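Local coordinates for protein AGR_C_1268p (Agrobacterium tumefaciens str. C58, PDB 2GHS) that probably acts as a metal-dependent lactonase of the SMP-30/gluconolactonase (regucalcin) family, binding one divalent cation per subunit, at residues 127-138 against 149-160; 194-205 against 221-232. One frame throughout, in Å; residues are numbered along the deposited sequence. Where two conformers were deposited one is given.

Contact 1 (127-138 against 149-160); sequences LESDLPGNRSND and IGTMGRKAETGA. With K (potassium ion), chain B; EDO (1,2-ethanediol), chain D.
T151 and E128 reach for each other from opposite directions: the hydroxyl OG1 of T151 donates to OE2 of E128 at 2.8 Å, coming from above the carboxylate plane. OE2 is also hydrogen-bonded to the hydroxyl of Y164 and to a water; OE1 accepts from another water and from ND2 of N134 (2.9 Å), the amide on the syn side but well out of the carboxylate plane. N134 suits the spot because ND2 has a second N-H for O of A160 (3.1 Å), met from above that carbonyl plane. The backbone oxygens of E128, L131, N134 and D108, with the water on OE1, bind the potassium ion. Strands 134-138 and 149-153 form the first hairpin of a four-stranded propeller blade, pairing R135 with selenomethionine M152, whose selenium lies over one guanidinium face, 3.7 Å from NH2 of R135. R135 and N137 are predicted to bind substrate; NH1 of R135 donates to OD1 of N137 and O of S136, NH2 to O1 of an ethanediol probably from the crystallisation liquor, and NE to a water shared with O of R154. Extended from CG to NE (chi2 172°), R154 sends NE nearly straight to O of P132 (2.8 Å), while its backbone N donates to O of G133 and NH2 pairs with D108.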
loop_
_atom_site.group_PDB
_atom_site.type_symbol
_atom_site.label_atom_id
_atom_site.label_comp_id
_atom_site.label_asym_id
_atom_site.label_seq_id
_atom_site.Cartn_x
_atom_site.Cartn_y
_atom_site.Cartn_z
ATOM N N LEU A 127 -3.079 -8.087 -16.516
ATOM C CA LEU A 127 -1.902 -7.500 -15.890
ATOM C C LEU A 127 -1.019 -8.670 -15.559
ATOM O O LEU A 127 -1.312 -9.419 -14.598
ATOM C CB LEU A 127 -2.273 -6.740 -14.604
ATOM C CG LEU A 127 -1.141 -6.038 -13.838
ATOM C CD1 LEU A 127 -0.620 -4.912 -14.659
ATOM C CD2 LEU A 127 -1.680 -5.596 -12.473
ATOM N N GLU A 128 0.012 -8.879 -16.387
ATOM C CA GLU A 128 0.869 -10.052 -16.245
ATOM C C GLU A 128 0.037 -11.301 -16.044
ATOM O O GLU A 128 0.386 -12.214 -15.280
ATOM C CB GLU A 128 1.842 -9.835 -15.082
ATOM C CG GLU A 128 2.832 -8.713 -15.366
ATOM C CD GLU A 128 3.986 -8.650 -14.377
ATOM O OE1 GLU A 128 4.035 -9.447 -13.411
ATOM O OE2 GLU A 128 4.860 -7.779 -14.565
ATOM N N SER A 129 -1.044 -11.379 -16.819
ATOM C CA SER A 129 -1.989 -12.474 -16.711
ATOM C C SER A 129 -1.448 -13.760 -17.325
ATOM O O SER A 129 -2.026 -14.829 -17.148
ATOM C CB SER A 129 -3.315 -12.101 -17.359
ATOM O OG SER A 129 -3.963 -11.021 -16.681
ATOM N N ASP A 130 -0.377 -13.653 -18.114
ATOM C CA ASP A 130 0.338 -14.784 -18.679
ATOM C C ASP A 130 1.678 -15.082 -18.016
ATOM O O ASP A 130 2.486 -15.862 -18.577
ATOM C CB ASP A 130 0.563 -14.502 -20.153
ATOM C CG ASP A 130 1.373 -13.212 -20.400
ATOM O OD1 ASP A 130 1.574 -12.357 -19.474
ATOM O OD2 ASP A 130 1.809 -13.051 -21.567
ATOM N N LEU A 131 1.908 -14.520 -16.832
ATOM C CA LEU A 131 3.150 -14.726 -16.091
ATOM C C LEU A 131 2.864 -15.373 -14.741
ATOM O O LEU A 131 2.821 -14.673 -13.707
ATOM C CB LEU A 131 3.873 -13.413 -15.874
ATOM C CG LEU A 131 4.410 -12.665 -17.070
ATOM C CD1 LEU A 131 5.212 -11.473 -16.565
ATOM C CD2 LEU A 131 5.277 -13.573 -17.925
ATOM N N PRO A 132 2.630 -16.699 -14.732
ATOM C CA PRO A 132 2.234 -17.293 -13.472
ATOM C C PRO A 132 3.235 -17.178 -12.340
ATOM O O PRO A 132 2.818 -17.250 -11.166
ATOM C CB PRO A 132 2.023 -18.779 -13.818
ATOM C CG PRO A 132 2.658 -18.979 -15.079
ATOM C CD PRO A 132 2.612 -17.684 -15.817
ATOM N N GLY A 133 4.511 -16.977 -12.665
ATOM C CA GLY A 133 5.525 -16.851 -11.645
ATOM C C GLY A 133 5.565 -15.521 -10.917
ATOM O O GLY A 133 6.349 -15.366 -9.967
ATOM N N ASN A 134 4.761 -14.538 -11.359
ATOM C CA ASN A 134 4.709 -13.240 -10.757
ATOM C C ASN A 134 3.381 -12.991 -10.044
ATOM O O ASN A 134 2.350 -13.595 -10.409
ATOM C CB ASN A 134 4.893 -12.120 -11.825
ATOM C CG ASN A 134 6.368 -11.812 -12.151
ATOM O OD1 ASN A 134 7.264 -12.663 -12.004
ATOM N ND2 ASN A 134 6.618 -10.572 -12.572
ATOM N N ARG A 135 3.374 -12.060 -9.097
ATOM C CA ARG A 135 2.145 -11.581 -8.449
ATOM C C ARG A 135 2.170 -10.054 -8.400
ATOM O O ARG A 135 3.216 -9.424 -8.642
ATOM C CB ARG A 135 1.990 -12.182 -7.045
ATOM C CG ARG A 135 3.063 -11.791 -6.003
ATOM C CD ARG A 135 2.526 -12.177 -4.670
ATOM N NE ARG A 135 3.417 -11.884 -3.568
ATOM C CZ ARG A 135 3.527 -10.728 -2.916
ATOM N NH1 ARG A 135 2.840 -9.644 -3.264
ATOM N NH2 ARG A 135 4.383 -10.650 -1.884
ATOM N N SER A 136 1.014 -9.468 -8.141
ATOM C CA SER A 136 0.955 -8.026 -7.883
ATOM C C SER A 136 1.380 -7.706 -6.471
ATOM O O SER A 136 1.271 -8.526 -5.570
ATOM C CB SER A 136 -0.427 -7.402 -8.184
ATOM O OG SER A 136 -1.445 -8.003 -7.394
ATOM N N ASN A 137 1.807 -6.470 -6.255
ATOM C CA ASN A 137 2.196 -6.030 -4.923
ATOM C C ASN A 137 1.573 -4.639 -4.670
ATOM O O ASN A 137 0.386 -4.412 -4.907
ATOM C CB ASN A 137 3.745 -6.106 -4.757
ATOM C CG ASN A 137 4.166 -6.097 -3.278
ATOM O OD1 ASN A 137 3.613 -6.868 -2.505
ATOM N ND2 ASN A 137 5.153 -5.235 -2.889
ATOM N N ASP A 138 2.386 -3.716 -4.218
ATOM C CA ASP A 138 1.974 -2.369 -3.814
ATOM C C ASP A 138 1.323 -1.607 -4.979
ATOM O O ASP A 138 1.776 -1.679 -6.113
ATOM C CB ASP A 138 3.248 -1.644 -3.428
ATOM C CG ASP A 138 2.991 -0.254 -2.894
ATOM O OD1 ASP A 138 2.085 -0.076 -2.025
ATOM O OD2 ASP A 138 3.722 0.667 -3.331
ATOM N N ILE A 149 0.586 0.440 -10.246
ATOM C CA ILE A 149 0.596 -0.849 -9.627
ATOM C C ILE A 149 1.904 -1.588 -9.918
ATOM O O ILE A 149 2.353 -1.639 -11.065
ATOM C CB ILE A 149 -0.648 -1.669 -10.089
ATOM C CG1 ILE A 149 -0.672 -3.062 -9.443
ATOM C CG2 ILE A 149 -0.699 -1.815 -11.586
ATOM C CD1 ILE A 149 -0.918 -3.038 -7.962
ATOM N N GLY A 150 2.487 -2.136 -8.857
ATOM C CA GLY A 150 3.678 -2.949 -8.908
ATOM C C GLY A 150 3.423 -4.430 -9.031
ATOM O O GLY A 150 2.423 -4.972 -8.511
ATOM N N THR A 151 4.348 -5.110 -9.701
ATOM C CA THR A 151 4.331 -6.570 -9.748
ATOM C C THR A 151 5.714 -7.093 -9.337
ATOM O O THR A 151 6.698 -6.317 -9.294
ATOM C CB THR A 151 4.030 -7.099 -11.126
ATOM O OG1 THR A 151 5.083 -6.693 -12.006
ATOM C CG2 THR A 151 2.663 -6.633 -11.610
HETATM N N MSE A 152 5.833 -8.387 -9.081
HETATM C CA MSE A 152 7.096 -8.967 -8.587
HETATM C C MSE A 152 7.102 -10.452 -8.840
HETATM O O MSE A 152 6.045 -11.079 -8.958
HETATM C CB MSE A 152 7.263 -8.693 -7.071
HETATM C CG MSE A 152 6.161 -9.275 -6.242
HETATM SE SE MSE A 152 6.469 -8.789 -4.377
HETATM C CE MSE A 152 7.920 -9.977 -3.970
ATOM N N GLY A 153 8.286 -11.049 -8.934
ATOM C CA GLY A 153 8.340 -12.518 -8.902
ATOM C C GLY A 153 7.813 -12.964 -7.556
ATOM O O GLY A 153 8.022 -12.288 -6.540
ATOM N N ARG A 154 7.130 -14.114 -7.511
ATOM C CA ARG A 154 6.564 -14.580 -6.249
ATOM C C ARG A 154 7.655 -14.858 -5.188
ATOM O O ARG A 154 7.348 -14.790 -4.006
ATOM C CB ARG A 154 5.716 -15.831 -6.475
ATOM C CG ARG A 154 4.441 -15.550 -7.247
ATOM C CD ARG A 154 3.707 -16.808 -7.620
ATOM N NE ARG A 154 2.548 -16.537 -8.483
ATOM C CZ ARG A 154 1.375 -16.105 -8.020
ATOM N NH1 ARG A 154 1.159 -15.929 -6.738
ATOM N NH2 ARG A 154 0.392 -15.890 -8.842
ATOM N N LYS A 155 8.882 -15.156 -5.613
ATOM C CA LYS A 155 10.010 -15.393 -4.706
ATOM C C LYS A 155 10.935 -14.175 -4.654
ATOM O O LYS A 155 12.072 -14.277 -4.210
ATOM C CB LYS A 155 10.793 -16.664 -5.094
ATOM C CG LYS A 155 9.974 -17.931 -5.245
ATOM C CD LYS A 155 10.797 -19.067 -5.858
ATOM C CE LYS A 155 10.042 -20.402 -5.974
ATOM N NZ LYS A 155 10.885 -21.428 -6.674
ATOM N N ALA A 156 10.420 -13.027 -5.057
ATOM C CA ALA A 156 11.226 -11.815 -5.229
ATOM C C ALA A 156 12.472 -11.971 -6.106
ATOM O O ALA A 156 13.518 -11.332 -5.857
ATOM C CB ALA A 156 11.597 -11.259 -3.866
ATOM N N GLU A 157 12.367 -12.786 -7.148
ATOM C CA GLU A 157 13.436 -12.978 -8.090
ATOM C C GLU A 157 13.994 -11.625 -8.547
ATOM O O GLU A 157 13.248 -10.699 -8.860
ATOM C CB GLU A 157 12.900 -13.773 -9.286
ATOM C CG GLU A 157 12.586 -15.250 -8.958
ATOM C CD GLU A 157 11.132 -15.528 -8.557
ATOM O OE1 GLU A 157 10.446 -14.626 -8.024
ATOM O OE2 GLU A 157 10.670 -16.684 -8.770
ATOM N N THR A 158 15.312 -11.509 -8.589
ATOM C CA THR A 158 15.932 -10.221 -8.850
ATOM C C THR A 158 15.452 -9.631 -10.163
ATOM O O THR A 158 15.583 -10.245 -11.215
ATOM C CB THR A 158 17.450 -10.310 -8.839
ATOM O OG1 THR A 158 17.863 -10.823 -7.574
ATOM C CG2 THR A 158 18.035 -8.941 -9.024
ATOM N N GLY A 159 14.922 -8.409 -10.103
ATOM C CA GLY A 159 14.529 -7.715 -11.317
ATOM C C GLY A 159 13.308 -8.202 -12.074
ATOM O O GLY A 159 13.050 -7.743 -13.193
ATOM N N ALA A 160 12.539 -9.121 -11.487
ATOM C CA ALA A 160 11.423 -9.742 -12.205
ATOM C C ALA A 160 10.192 -8.849 -12.265
ATOM O O ALA A 160 9.250 -9.091 -13.051
ATOM C CB ALA A 160 11.066 -11.104 -11.551
HETATM K K K B . 0.901 -13.055 -12.711
HETATM C C1 EDO D . 6.160 -7.811 -0.147
HETATM O O1 EDO D . 4.805 -8.231 -0.342
HETATM C C2 EDO D . 6.116 -6.577 0.766
HETATM O O2 EDO D . 5.388 -5.492 0.145
HETATM O O HOH W 1 7.554 -7.546 -14.699
HETATM O O HOH W 2 1.832 -10.590 -11.721
HETATM O O HOH W 3 8.102 -17.337 -9.042
HETATM O O HOH W 4 4.821 -14.409 -3.046
#

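Contact 2 (194-205 against 221-232); sequences YFVDTKVNRLMR and VFIDSTGIKGGM
The carbonyl O of N201 accepts from the backbone N of S225 at 2.9 Å, nearly along the C=O direction, and in one of the two S225 conformers OG also donates to it. The side-chain amide of N201 works both ways: OD1 accepts from the backbone N of selenomethionine M232 at 2.9 Å, and ND2 donates to O of G230 at 2.9 Å, so the amide's rotation is fixed and the loop 225-230 is tied back, with the start of strand 231-237. An asparagine fits here because it offers an acceptor and a donor side by side. T198 adds a bond from OG1 to O of M232, 2.7 Å; OG1 is also hydrogen-bonded to ND2 of N182, a predicted metal ligand. On the outer side R202 runs alongside D224 in a weak salt bridge, NE to OD2 3.5 Å, with OG1 of T226 over a guanidinium face. Inside, one conformer of L203 carries CD2 to the edge of the F222 ring and CD1 toward CE of M232. F222 and Y194 have nearly parallel rings, slid apart with little overlap. O of L203 accepts from N of both F222 and I223, a classic beta bulge in the outermost strand of a beta-propeller blade, which N201 and T198 join to the next.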
loop_
_atom_site.group_PDB
_atom_site.type_symbol
_atom_site.label_atom_id
_atom_site.label_comp_id
_atom_site.label_asym_id
_atom_site.label_seq_id
_atom_site.Cartn_x
_atom_site.Cartn_y
_atom_site.Cartn_z
ATOM N N TYR A 194 6.485 8.830 -6.234
ATOM C CA TYR A 194 7.532 8.183 -5.473
ATOM C C TYR A 194 7.384 6.666 -5.554
ATOM O O TYR A 194 6.282 6.146 -5.678
ATOM C CB TYR A 194 7.467 8.589 -3.991
ATOM C CG TYR A 194 7.496 10.088 -3.764
ATOM C CD1 TYR A 194 8.676 10.778 -3.784
ATOM C CD2 TYR A 194 6.327 10.801 -3.492
ATOM C CE1 TYR A 194 8.720 12.132 -3.617
ATOM C CE2 TYR A 194 6.342 12.146 -3.258
ATOM C CZ TYR A 194 7.546 12.832 -3.335
ATOM O OH TYR A 194 7.601 14.190 -3.103
ATOM N N PHE A 195 8.511 5.970 -5.526
ATOM C CA PHE A 195 8.537 4.511 -5.439
ATOM C C PHE A 195 9.892 4.028 -4.969
ATOM O O PHE A 195 10.859 4.759 -4.982
ATOM C CB PHE A 195 8.175 3.822 -6.778
ATOM C CG PHE A 195 9.217 3.913 -7.829
ATOM C CD1 PHE A 195 9.280 4.992 -8.693
ATOM C CD2 PHE A 195 10.147 2.890 -7.963
ATOM C CE1 PHE A 195 10.283 5.041 -9.679
ATOM C CE2 PHE A 195 11.124 2.936 -8.963
ATOM C CZ PHE A 195 11.174 4.015 -9.805
ATOM N N VAL A 196 9.945 2.767 -4.570
ATOM C CA VAL A 196 11.192 2.161 -4.130
ATOM C C VAL A 196 11.220 0.721 -4.616
ATOM O O VAL A 196 10.175 0.141 -4.889
ATOM C CB VAL A 196 11.315 2.155 -2.564
ATOM C CG1 VAL A 196 10.397 1.091 -1.869
ATOM C CG2 VAL A 196 12.764 1.980 -2.096
ATOM N N ASP A 197 12.430 0.174 -4.716
ATOM C CA ASP A 197 12.635 -1.277 -4.846
ATOM C C ASP A 197 13.099 -1.650 -3.437
ATOM O O ASP A 197 14.171 -1.235 -2.992
ATOM C CB ASP A 197 13.665 -1.600 -5.894
ATOM C CG ASP A 197 13.941 -3.098 -6.015
ATOM O OD1 ASP A 197 13.507 -3.905 -5.142
ATOM O OD2 ASP A 197 14.627 -3.460 -6.997
ATOM N N THR A 198 12.275 -2.388 -2.705
ATOM C CA THR A 198 12.573 -2.716 -1.293
ATOM C C THR A 198 13.913 -3.425 -1.118
ATOM O O THR A 198 14.530 -3.314 -0.087
ATOM C CB THR A 198 11.433 -3.538 -0.663
ATOM O OG1 THR A 198 10.201 -2.810 -0.770
ATOM C CG2 THR A 198 11.671 -3.805 0.831
ATOM N N LYS A 199 14.368 -4.145 -2.135
ATOM C CA LYS A 199 15.677 -4.799 -2.059
ATOM C C LYS A 199 16.874 -3.817 -2.148
ATOM O O LYS A 199 18.011 -4.189 -1.813
ATOM C CB LYS A 199 15.797 -5.850 -3.157
ATOM C CG LYS A 199 14.841 -7.026 -2.994
ATOM N N VAL A 200 16.612 -2.587 -2.608
ATOM C CA VAL A 200 17.628 -1.575 -2.871
ATOM C C VAL A 200 17.522 -0.422 -1.868
ATOM O O VAL A 200 18.542 0.090 -1.370
ATOM C CB VAL A 200 17.479 -1.062 -4.320
ATOM C CG1 VAL A 200 18.356 0.164 -4.585
ATOM C CG2 VAL A 200 17.757 -2.188 -5.333
ATOM N N ASN A 201 16.295 -0.051 -1.504
ATOM C CA ASN A 201 16.045 0.964 -0.471
ATOM C C ASN A 201 16.511 2.368 -0.875
ATOM O O ASN A 201 16.904 3.176 -0.025
ATOM C CB ASN A 201 16.665 0.572 0.884
ATOM C CG ASN A 201 15.718 -0.228 1.782
ATOM O OD1 ASN A 201 14.494 -0.251 1.583
ATOM N ND2 ASN A 201 16.299 -0.900 2.770
ATOM N N ARG A 202 16.448 2.656 -2.172
ATOM C CA ARG A 202 16.591 4.021 -2.653
ATOM C C ARG A 202 15.259 4.529 -3.138
ATOM O O ARG A 202 14.775 4.145 -4.224
ATOM C CB ARG A 202 17.635 4.143 -3.753
ATOM C CG ARG A 202 19.001 3.807 -3.267
ATOM C CD ARG A 202 20.104 4.262 -4.221
ATOM N NE ARG A 202 21.413 3.815 -3.706
ATOM C CZ ARG A 202 22.036 2.692 -4.074
ATOM N NH1 ARG A 202 21.504 1.897 -4.997
ATOM N NH2 ARG A 202 23.215 2.369 -3.531
ATOM N N LEU A 203 14.637 5.369 -2.334
ATOM C CA LEU A 203 13.311 5.895 -2.674
ATOM C C LEU A 203 13.499 6.950 -3.774
ATOM O O LEU A 203 14.272 7.920 -3.616
ATOM C CB LEU A 203 12.624 6.470 -1.435
ATOM C CG LEU A 203 11.152 6.870 -1.619
ATOM C CD1 LEU A 203 10.377 6.708 -0.303
ATOM C CD2 LEU A 203 11.066 8.291 -2.133
HETATM N N MSE A 204 12.818 6.739 -4.880
HETATM C CA MSE A 204 12.934 7.576 -6.055
HETATM C C MSE A 204 11.792 8.583 -6.097
HETATM O O MSE A 204 10.704 8.306 -5.619
HETATM C CB MSE A 204 12.819 6.695 -7.292
HETATM C CG MSE A 204 13.706 5.472 -7.262
HETATM SE SE MSE A 204 15.602 5.869 -7.096
HETATM C CE MSE A 204 15.960 6.624 -8.845
ATOM N N ARG A 205 12.049 9.742 -6.700
ATOM C CA ARG A 205 11.007 10.676 -7.081
ATOM C C ARG A 205 10.981 10.815 -8.589
ATOM O O ARG A 205 12.035 10.741 -9.255
ATOM C CB ARG A 205 11.218 12.037 -6.395
ATOM C CG ARG A 205 12.446 12.798 -6.795
ATOM C CD ARG A 205 12.484 14.305 -6.281
ATOM N NE ARG A 205 13.707 14.980 -6.721
ATOM C CZ ARG A 205 13.937 15.492 -7.940
ATOM N NH1 ARG A 205 13.003 15.456 -8.893
ATOM N NH2 ARG A 205 15.120 16.041 -8.209
ATOM N N VAL A 221 17.011 9.855 -7.396
ATOM C CA VAL A 221 17.107 9.374 -6.009
ATOM C C VAL A 221 16.720 10.488 -5.054
ATOM O O VAL A 221 17.315 11.567 -5.071
ATOM C CB VAL A 221 18.504 8.878 -5.647
ATOM C CG1 VAL A 221 18.591 8.443 -4.176
ATOM C CG2 VAL A 221 18.935 7.727 -6.524
ATOM N N PHE A 222 15.701 10.249 -4.240
ATOM C CA PHE A 222 15.214 11.221 -3.283
ATOM C C PHE A 222 15.686 10.899 -1.853
ATOM O O PHE A 222 16.247 11.780 -1.176
ATOM C CB PHE A 222 13.681 11.297 -3.388
ATOM C CG PHE A 222 13.019 12.278 -2.446
ATOM C CD1 PHE A 222 13.457 13.589 -2.327
ATOM C CD2 PHE A 222 11.901 11.890 -1.729
ATOM C CE1 PHE A 222 12.802 14.480 -1.485
ATOM C CE2 PHE A 222 11.233 12.792 -0.885
ATOM C CZ PHE A 222 11.689 14.075 -0.761
ATOM N N ILE A 223 15.481 9.655 -1.410
ATOM C CA ILE A 223 15.945 9.193 -0.078
ATOM C C ILE A 223 16.774 7.894 -0.207
ATOM O O ILE A 223 16.232 6.851 -0.601
ATOM C CB ILE A 223 14.737 8.965 0.889
ATOM C CG1 ILE A 223 13.909 10.264 1.019
ATOM C CG2 ILE A 223 15.247 8.440 2.254
ATOM C CD1 ILE A 223 12.506 10.093 1.618
ATOM N N ASP A 224 18.083 7.993 0.094
ATOM C CA ASP A 224 18.972 6.843 0.057
ATOM C C ASP A 224 18.993 6.262 1.476
ATOM O O ASP A 224 19.578 6.850 2.411
ATOM C CB ASP A 224 20.386 7.260 -0.367
ATOM C CG ASP A 224 21.303 6.064 -0.618
ATOM O OD1 ASP A 224 21.044 4.970 -0.088
ATOM O OD2 ASP A 224 22.296 6.240 -1.342
ATOM N N SER A 225 18.343 5.118 1.630
ATOM C CA SER A 225 18.328 4.425 2.922
ATOM C C SER A 225 18.979 3.054 2.760
ATOM O O SER A 225 18.651 2.112 3.462
ATOM C CB SER A 225 16.898 4.316 3.497
ATOM O OG SER A 225 16.065 3.424 2.765
ATOM N N THR A 226 19.932 2.954 1.828
ATOM C CA THR A 226 20.583 1.679 1.510
ATOM C C THR A 226 21.456 1.211 2.659
ATOM O O THR A 226 22.236 1.971 3.216
ATOM C CB THR A 226 21.455 1.786 0.260
ATOM O OG1 THR A 226 20.655 2.162 -0.870
ATOM C CG2 THR A 226 22.187 0.447 -0.024
ATOM N N GLY A 227 21.318 -0.063 3.010
ATOM C CA GLY A 227 22.077 -0.633 4.105
ATOM C C GLY A 227 21.530 -0.354 5.498
ATOM O O GLY A 227 22.009 -0.947 6.477
ATOM N N ILE A 228 20.559 0.556 5.597
ATOM C CA ILE A 228 19.938 0.860 6.889
ATOM C C ILE A 228 18.900 -0.205 7.159
ATOM O O ILE A 228 18.228 -0.695 6.230
ATOM C CB ILE A 228 19.344 2.275 6.935
ATOM C CG1 ILE A 228 20.409 3.296 6.528
ATOM C CG2 ILE A 228 18.768 2.592 8.333
ATOM C CD1 ILE A 228 21.792 3.052 7.154
ATOM N N LYS A 229 18.813 -0.612 8.427
ATOM C CA LYS A 229 18.098 -1.810 8.755
ATOM C C LYS A 229 16.635 -1.712 8.348
ATOM O O LYS A 229 16.003 -0.658 8.469
ATOM C CB LYS A 229 18.203 -2.109 10.247
ATOM C CG LYS A 229 17.474 -3.365 10.693
ATOM C CD LYS A 229 17.736 -3.693 12.180
ATOM C CE LYS A 229 17.020 -5.008 12.611
ATOM N NZ LYS A 229 15.604 -5.137 12.109
ATOM N N GLY A 230 16.123 -2.829 7.870
ATOM C CA GLY A 230 14.741 -2.910 7.443
ATOM C C GLY A 230 14.526 -2.500 5.986
ATOM O O GLY A 230 15.404 -1.920 5.351
ATOM N N GLY A 231 13.354 -2.830 5.476
ATOM C CA GLY A 231 12.953 -2.596 4.089
ATOM C C GLY A 231 11.877 -1.547 3.968
ATOM O O GLY A 231 10.927 -1.578 4.736
HETATM N N MSE A 232 12.034 -0.626 3.025
HETATM C CA MSE A 232 11.004 0.391 2.787
HETATM C C MSE A 232 9.843 -0.289 2.083
HETATM O O MSE A 232 9.979 -0.776 0.951
HETATM C CB MSE A 232 11.530 1.555 1.971
HETATM C CG MSE A 232 12.649 2.278 2.659
HETATM SE SE MSE A 232 13.202 3.844 1.600
HETATM C CE MSE A 232 12.097 5.186 2.463
HETATM O O HOH W 5 19.158 -1.835 2.027
HETATM O O HOH W 6 24.103 4.244 -1.100
#

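Overall arrangement
Both contacts lie in the family's propeller domain, their centres about 19 Å apart and their nearest atoms about 5 Å, without touching. Strands 134-141 and 147-153 of contact 1 open one blade; strands 192-197, 202-207 and 220-224 of contact 2 end the next, which N201 and T198 join to strand 231-237 of a further blade. Contact 1 is mostly buried and polar: backbone carbonyls and a water hold the potassium ion, backed by a carboxylate and amide network, and the predicted substrate-binding R135 and N137 lie in the same contact. Contact 2 is only partly buried, with apolar side chains inside and a charged pair at its outer rim. Yet T198, beside N182, brings it to the predicted divalent metal site, which D138 of contact 1 approaches too.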